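Local coordinates for protein intimin (Escherichia coli, PDB 6TPL) that probably serves in adhesion to the host cell, its D0 and D1 Ig-like domains forming an extended juncture in the extracellular passenger, at residues A[97-100]-A[104-107]; A[128-133]-A[180-185]; A[140-145]-A[162-167]. One frame throughout, in Å; residues are numbered along the deposited sequence.

Contact 1 (A[97-100]-A[104-107]); sequences IFVD and ASIT
Ile97, near the end of the last strand of the D0 domain, leans on the first strand of D1 with its delta carbon. CD1 lies 3.5 Å from the carbonyl O of Ile106 and against the carbonyl carbon of Thr107, while the other branch, CG2, comes equally close to that same Ile106 O. Both ends of the isoleucine thus bear on one carbonyl oxygen. Side chain meets side chain more loosely, Ile97 CD1 to Ile106 CG2 at 4.1 Å. Phe98 turns back into D0, where it packs on Val78 and Ala16.

Val99 points toward D1 again and works through one methyl. CG1, set opposite its own carbonyl carbon (chi1 -66°), enters the angle between Ser105 and Thr107: it is 3.7 Å from Ser105 CB, 4.0 Å from Thr107 CG2 and 3.6 Å from Ile106 O. The two strand ends run in roughly opposite directions, at 145°, yet their short axes stay 7.3 Å apart and they do not pair as a sheet; Ile97 and Val99 instead hydrogen-bond through their backbones within D0, both to Ala16.

At Asp100 the contact becomes polar and indirect. One water accepts from Asp100 N at 3.0 Å and donates to Ser105 OG at 2.6 Å, linking the two segments. Ser105 OG has a second partner in Lys103 O, and the Asp100 carboxylate, which takes no part in the bridge, is hydrogen-bonded through OD1 to Thr102 OG1.

This part of the domain junction therefore consists of methyl groups packed on the Ile106 carbonyl O and on neighbouring side chains, with one water bridge beside them. Together with the short linker, such a buried, mostly apolar seam is consistent with the constitutively extended arrangement of D0 and D1.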
# COMPACT_ATOMS: atom_id res chain seq x y z
N ILE A 97 -5.58 -0.37 4.18
CA ILE A 97 -6.75 0.44 4.48
C ILE A 97 -7.62 -0.30 5.50
O ILE A 97 -7.85 -1.50 5.38
CB ILE A 97 -7.58 0.73 3.21
CG1 ILE A 97 -6.80 1.62 2.25
CG2 ILE A 97 -8.91 1.38 3.59
CD1 ILE A 97 -7.45 1.75 0.88
N PHE A 98 -8.14 0.45 6.47
CA PHE A 98 -9.18 -0.01 7.37
C PHE A 98 -10.49 0.65 6.98
O PHE A 98 -10.53 1.86 6.74
CB PHE A 98 -8.82 0.30 8.82
CG PHE A 98 -7.62 -0.45 9.30
CD1 PHE A 98 -7.76 -1.70 9.89
CD2 PHE A 98 -6.35 0.07 9.15
CE1 PHE A 98 -6.66 -2.40 10.33
CE2 PHE A 98 -5.24 -0.63 9.60
CZ PHE A 98 -5.40 -1.87 10.19
N VAL A 99 -11.54 -0.15 6.87
CA VAL A 99 -12.79 0.32 6.28
C VAL A 99 -13.92 0.15 7.29
O VAL A 99 -13.88 -0.70 8.18
CB VAL A 99 -13.14 -0.42 4.97
CG1 VAL A 99 -12.13 -0.09 3.88
CG2 VAL A 99 -13.21 -1.93 5.23
N ASP A 100 -14.94 0.99 7.12
CA ASP A 100 -16.26 0.77 7.71
C ASP A 100 -16.98 -0.25 6.84
O ASP A 100 -17.34 0.05 5.70
CB ASP A 100 -17.03 2.09 7.79
CG ASP A 100 -18.41 1.92 8.41
OD1 ASP A 100 -18.94 0.78 8.41
OD2 ASP A 100 -18.97 2.92 8.89
N ALA A 104 -19.70 1.34 1.22
CA ALA A 104 -18.90 1.12 0.02
C ALA A 104 -17.61 1.94 0.11
O ALA A 104 -17.65 3.17 0.04
CB ALA A 104 -19.69 1.48 -1.24
N SER A 105 -16.47 1.27 0.28
CA SER A 105 -15.20 1.93 0.52
C SER A 105 -14.12 1.32 -0.37
O SER A 105 -14.14 0.12 -0.65
CB SER A 105 -14.75 1.81 1.99
OG SER A 105 -15.82 2.08 2.89
N ILE A 106 -13.18 2.16 -0.79
CA ILE A 106 -11.98 1.64 -1.44
C ILE A 106 -11.21 0.78 -0.44
O ILE A 106 -10.94 1.20 0.69
CB ILE A 106 -11.10 2.79 -1.95
CG1 ILE A 106 -11.80 3.54 -3.08
CG2 ILE A 106 -9.77 2.24 -2.45
CD1 ILE A 106 -11.11 4.82 -3.50
N THR A 107 -10.85 -0.43 -0.86
CA THR A 107 -10.07 -1.33 -0.03
C THR A 107 -8.64 -1.51 -0.52
O THR A 107 -7.79 -1.95 0.26
CB THR A 107 -10.74 -2.71 0.05
OG1 THR A 107 -10.88 -3.25 -1.27
CG2 THR A 107 -12.10 -2.61 0.72
O HOH W 1 -14.62 3.14 5.00

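Contact 2 (A[128-133]-A[180-185])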
# COMPACT_ATOMS: atom_id res chain seq x y z
N VAL A 128 -8.17 0.08 -8.53
CA VAL A 128 -8.80 0.27 -7.23
C VAL A 128 -9.91 -0.77 -7.09
O VAL A 128 -10.56 -1.15 -8.06
CB VAL A 128 -9.37 1.70 -7.09
CG1 VAL A 128 -10.37 1.75 -5.96
CG2 VAL A 128 -8.25 2.69 -6.89
N LYS A 129 -10.11 -1.23 -5.86
CA LYS A 129 -11.21 -2.12 -5.53
C LYS A 129 -12.10 -1.46 -4.48
O LYS A 129 -11.60 -0.80 -3.57
CB LYS A 129 -10.71 -3.47 -5.00
CG LYS A 129 -11.75 -4.57 -5.07
CD LYS A 129 -11.24 -5.86 -4.45
CE LYS A 129 -12.18 -7.02 -4.69
NZ LYS A 129 -11.62 -8.29 -4.14
N VAL A 130 -13.41 -1.63 -4.63
CA VAL A 130 -14.40 -1.09 -3.71
C VAL A 130 -15.20 -2.25 -3.15
O VAL A 130 -15.66 -3.11 -3.90
CB VAL A 130 -15.32 -0.08 -4.41
CG1 VAL A 130 -16.35 0.44 -3.43
CG2 VAL A 130 -14.51 1.06 -5.00
N MET A 131 -15.40 -2.25 -1.83
CA MET A 131 -16.13 -3.33 -1.18
C MET A 131 -17.07 -2.77 -0.11
O MET A 131 -16.90 -1.66 0.39
CB MET A 131 -15.17 -4.34 -0.55
CG MET A 131 -14.06 -4.80 -1.48
SD MET A 131 -13.08 -6.16 -0.80
CE MET A 131 -14.22 -7.53 -0.94
N LYS A 132 -18.08 -3.58 0.20
CA LYS A 132 -19.04 -3.31 1.26
C LYS A 132 -19.47 -4.67 1.79
O LYS A 132 -19.78 -5.56 1.00
CB LYS A 132 -20.25 -2.51 0.75
CG LYS A 132 -21.29 -2.20 1.82
CD LYS A 132 -22.36 -1.26 1.27
CE LYS A 132 -22.93 -1.76 -0.05
NZ LYS A 132 -24.04 -0.91 -0.56
N GLY A 133 -19.46 -4.83 3.11
CA GLY A 133 -19.76 -6.13 3.68
C GLY A 133 -18.80 -7.22 3.25
O GLY A 133 -19.18 -8.39 3.19
N ALA A 180 -7.31 8.50 -5.07
CA ALA A 180 -8.61 7.98 -5.43
C ALA A 180 -9.59 8.19 -4.29
O ALA A 180 -9.20 8.29 -3.12
CB ALA A 180 -8.55 6.49 -5.79
N ARG A 181 -10.88 8.25 -4.63
CA ARG A 181 -11.91 8.47 -3.64
C ARG A 181 -13.24 7.96 -4.16
O ARG A 181 -13.46 7.88 -5.37
CB ARG A 181 -12.04 9.95 -3.27
CG ARG A 181 -12.55 10.79 -4.44
CD ARG A 181 -12.60 12.28 -4.08
NE ARG A 181 -13.26 13.07 -5.12
CZ ARG A 181 -12.61 13.78 -6.05
NH1 ARG A 181 -11.28 13.78 -6.07
NH2 ARG A 181 -13.28 14.47 -6.95
N VAL A 182 -14.12 7.62 -3.23
CA VAL A 182 -15.53 7.37 -3.52
C VAL A 182 -16.34 8.33 -2.66
O VAL A 182 -15.86 8.90 -1.68
CB VAL A 182 -15.94 5.91 -3.26
CG1 VAL A 182 -15.23 4.97 -4.23
CG2 VAL A 182 -15.66 5.53 -1.81
N SER A 183 -17.61 8.49 -3.04
CA SER A 183 -18.48 9.39 -2.30
C SER A 183 -18.73 8.85 -0.89
O SER A 183 -18.78 7.64 -0.66
CB SER A 183 -19.81 9.57 -3.03
OG SER A 183 -19.60 10.07 -4.34
N ASP A 184 -18.88 9.78 0.05
CA ASP A 184 -19.32 9.55 1.43
C ASP A 184 -18.30 8.82 2.30
O ASP A 184 -18.63 8.48 3.44
CB ASP A 184 -20.65 8.78 1.50
CG ASP A 184 -21.80 9.52 0.83
OD1 ASP A 184 -22.75 8.85 0.37
OD2 ASP A 184 -21.74 10.76 0.75
N VAL A 185 -17.09 8.55 1.82
CA VAL A 185 -16.03 7.97 2.64
C VAL A 185 -14.92 9.00 2.77
O VAL A 185 -14.32 9.42 1.77
CB VAL A 185 -15.50 6.66 2.05
CG1 VAL A 185 -14.33 6.14 2.88
CG2 VAL A 185 -16.61 5.62 1.96
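Val130 and Val182 meet tip to tip across the interior of the D1 beta-sandwich, an Ig-like fold of the bacterial type. The methyls that touch are Val130 CG2 and Val182 CG1, 4.0 Å apart. Two residues earlier, Val128 repeats the pattern against a smaller partner, its CG2 resting at the same separation from the single methyl of Ala180. Each of these four residues points toward the other segment, and the alternation of side chains along both segments places Lys129 and Arg181 on the outer surfaces of the sandwich.

The facing backbones remain well separated, with Val128 CA 7.9 Å from Ala180 CA and Val130 CA 8.5 Å from Val182 CA. This is spacing between sheets, so what joins the segments is dispersion between aliphatic groups, and only 111 Å² is buried between them. Other residues pack around these pairs: Val142 and Phe144 of strand 141-146 lie against Val130 and Val128, respectively, and Ile106 also packs on Val128.

Further out, the main chain fixes where these side chains stand. Val128 is hydrogen-bonded through its backbone to Ala164, and Val130 to Gly162 and Val137, which holds strand 124-132 in its sheet. On the opposite side the chain leaves Val182 through a type II turn ending at Val185, and the carbonyl O of Asp184 in this turn accepts a hydrogen bond from Lys103 NZ in the interdomain linker. Both valines present the methyl that stands opposite their own carbonyl carbon: CG2 in Val130, whose CG1 is anti to the backbone N (chi1 179°), and CG1 in Val182 (chi1 -66°).

Contact 3 (A[140-145]-A[162-167]); sequences QEVTFT and GYAKVT
Phe144 and Val166 form a CH-pi contact inside the D1 sandwich. Val166 CG2 sits over one face of the ring, 3.7 Å from its centroid and 15° off the normal. CG1 of the same valine joins it near the rim, 3.6 Å from Phe144 CD1, so both methyls of the isopropyl group bear on the aromatic ring. With its CG opposite the carbonyl carbon (chi1 -63°), Phe144 carries the ring inward to receive them. At the ring's edge, near its plane, the carbonyl O of Ala164 lies 4.1 Å from Phe144 CZ.

Aliphatic packing accounts for the rest. Val142 CG2 meets Ala164 CB at 4.0 Å, and the axes of the short strand segments come within 8.3 Å, a spacing consistent with the small alanine side chain.

The two strands run in broadly the same direction, 28° apart, but belong to facing sheets. Strand 141-146 is backbone-bonded to strand 155-157 on one flank and strand 174-181 on the other, whereas strand 163-169 pairs with strand 124-132. Ala164 and Val166 also touch Glu156 of strand 155-157.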
# COMPACT_ATOMS: atom_id res chain seq x y z
N GLN A 140 -19.90 1.55 -8.73
CA GLN A 140 -19.52 2.64 -7.84
C GLN A 140 -18.52 3.54 -8.56
O GLN A 140 -17.56 3.06 -9.16
CB GLN A 140 -18.89 2.08 -6.56
CG GLN A 140 -18.56 3.13 -5.52
CD GLN A 140 -19.76 3.50 -4.67
OE1 GLN A 140 -20.75 2.78 -4.63
NE2 GLN A 140 -19.66 4.63 -3.99
N GLU A 141 -18.77 4.85 -8.51
CA GLU A 141 -17.90 5.80 -9.19
C GLU A 141 -16.65 6.06 -8.36
O GLU A 141 -16.75 6.59 -7.24
CB GLU A 141 -18.64 7.12 -9.45
CG GLU A 141 -19.60 7.06 -10.64
CD GLU A 141 -20.03 8.44 -11.11
OE1 GLU A 141 -20.75 8.52 -12.13
OE2 GLU A 141 -19.66 9.45 -10.47
N VAL A 142 -15.50 5.67 -8.89
CA VAL A 142 -14.21 5.99 -8.30
C VAL A 142 -13.62 7.16 -9.07
O VAL A 142 -13.49 7.09 -10.30
CB VAL A 142 -13.26 4.78 -8.33
CG1 VAL A 142 -11.92 5.16 -7.71
CG2 VAL A 142 -13.88 3.60 -7.61
N THR A 143 -13.26 8.23 -8.37
CA THR A 143 -12.66 9.40 -8.98
C THR A 143 -11.16 9.42 -8.67
O THR A 143 -10.76 9.24 -7.51
CB THR A 143 -13.32 10.69 -8.50
OG1 THR A 143 -14.70 10.69 -8.89
CG2 THR A 143 -12.63 11.91 -9.11
N PHE A 144 -10.36 9.62 -9.71
CA PHE A 144 -8.90 9.61 -9.63
C PHE A 144 -8.36 11.01 -9.89
O PHE A 144 -8.90 11.75 -10.71
CB PHE A 144 -8.28 8.66 -10.68
CG PHE A 144 -8.64 7.21 -10.51
CD1 PHE A 144 -9.84 6.71 -11.00
CD2 PHE A 144 -7.76 6.33 -9.90
CE1 PHE A 144 -10.18 5.38 -10.86
CE2 PHE A 144 -8.08 4.99 -9.75
CZ PHE A 144 -9.29 4.51 -10.23
N THR A 145 -7.26 11.36 -9.22
CA THR A 145 -6.52 12.59 -9.49
C THR A 145 -5.03 12.27 -9.51
O THR A 145 -4.60 11.23 -9.02
CB THR A 145 -6.81 13.69 -8.46
OG1 THR A 145 -6.45 13.23 -7.15
CG2 THR A 145 -8.28 14.06 -8.47
N GLY A 162 -15.72 -5.39 -8.46
CA GLY A 162 -15.37 -4.28 -7.60
C GLY A 162 -14.22 -3.44 -8.07
O GLY A 162 -13.78 -2.55 -7.34
N TYR A 163 -13.72 -3.67 -9.28
CA TYR A 163 -12.50 -3.02 -9.74
C TYR A 163 -12.80 -1.87 -10.70
O TYR A 163 -13.67 -1.97 -11.56
CB TYR A 163 -11.58 -4.01 -10.45
CG TYR A 163 -11.02 -5.08 -9.55
CD1 TYR A 163 -11.46 -6.39 -9.64
CD2 TYR A 163 -10.05 -4.79 -8.61
CE1 TYR A 163 -10.95 -7.38 -8.82
CE2 TYR A 163 -9.53 -5.76 -7.79
CZ TYR A 163 -9.99 -7.05 -7.90
OH TYR A 163 -9.47 -8.03 -7.08
N ALA A 164 -12.03 -0.79 -10.54
CA ALA A 164 -11.98 0.33 -11.46
C ALA A 164 -10.52 0.57 -11.79
O ALA A 164 -9.67 0.51 -10.90
CB ALA A 164 -12.61 1.59 -10.87
N LYS A 165 -10.22 0.84 -13.06
CA LYS A 165 -8.84 1.07 -13.46
C LYS A 165 -8.72 2.28 -14.36
O LYS A 165 -9.63 2.59 -15.14
CB LYS A 165 -8.23 -0.16 -14.17
CG LYS A 165 -8.84 -0.51 -15.52
CD LYS A 165 -8.05 -1.63 -16.18
CE LYS A 165 -8.50 -1.89 -17.61
NZ LYS A 165 -7.66 -2.94 -18.26
N VAL A 166 -7.58 2.96 -14.25
CA VAL A 166 -7.19 4.04 -15.15
C VAL A 166 -5.71 3.87 -15.44
O VAL A 166 -4.99 3.19 -14.71
CB VAL A 166 -7.46 5.44 -14.56
CG1 VAL A 166 -8.95 5.66 -14.35
CG2 VAL A 166 -6.67 5.64 -13.26
N THR A 167 -5.26 4.49 -16.53
CA THR A 167 -3.84 4.52 -16.87
C THR A 167 -3.33 5.95 -16.77
O THR A 167 -4.09 6.92 -16.87
CB THR A 167 -3.57 3.98 -18.27
OG1 THR A 167 -4.35 4.69 -19.24
CG2 THR A 167 -3.90 2.50 -18.34

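All three contacts are largely buried, but they bury different things. Contacts 2 and 3 lie within the D1 core, each joining its two facing sheets: strand 124-132 neighbours 163-169 in one, and 141-146 neighbours 174-181 in the other. Contact 3 is nested in the chain loop that contact 2 closes, and it alone brings in an aromatic ring; contact 2 is purely aliphatic. Contact 1 joins two domains and is the one in which a water bridges the segments; its methyls lean largely on a main-chain carbonyl. It is tied to contact 2 by probable backbone hydrogen bonds, Thr107 N to Lys129 O and Met131 N to Ser105 O, so the junction adjoins the D1 core.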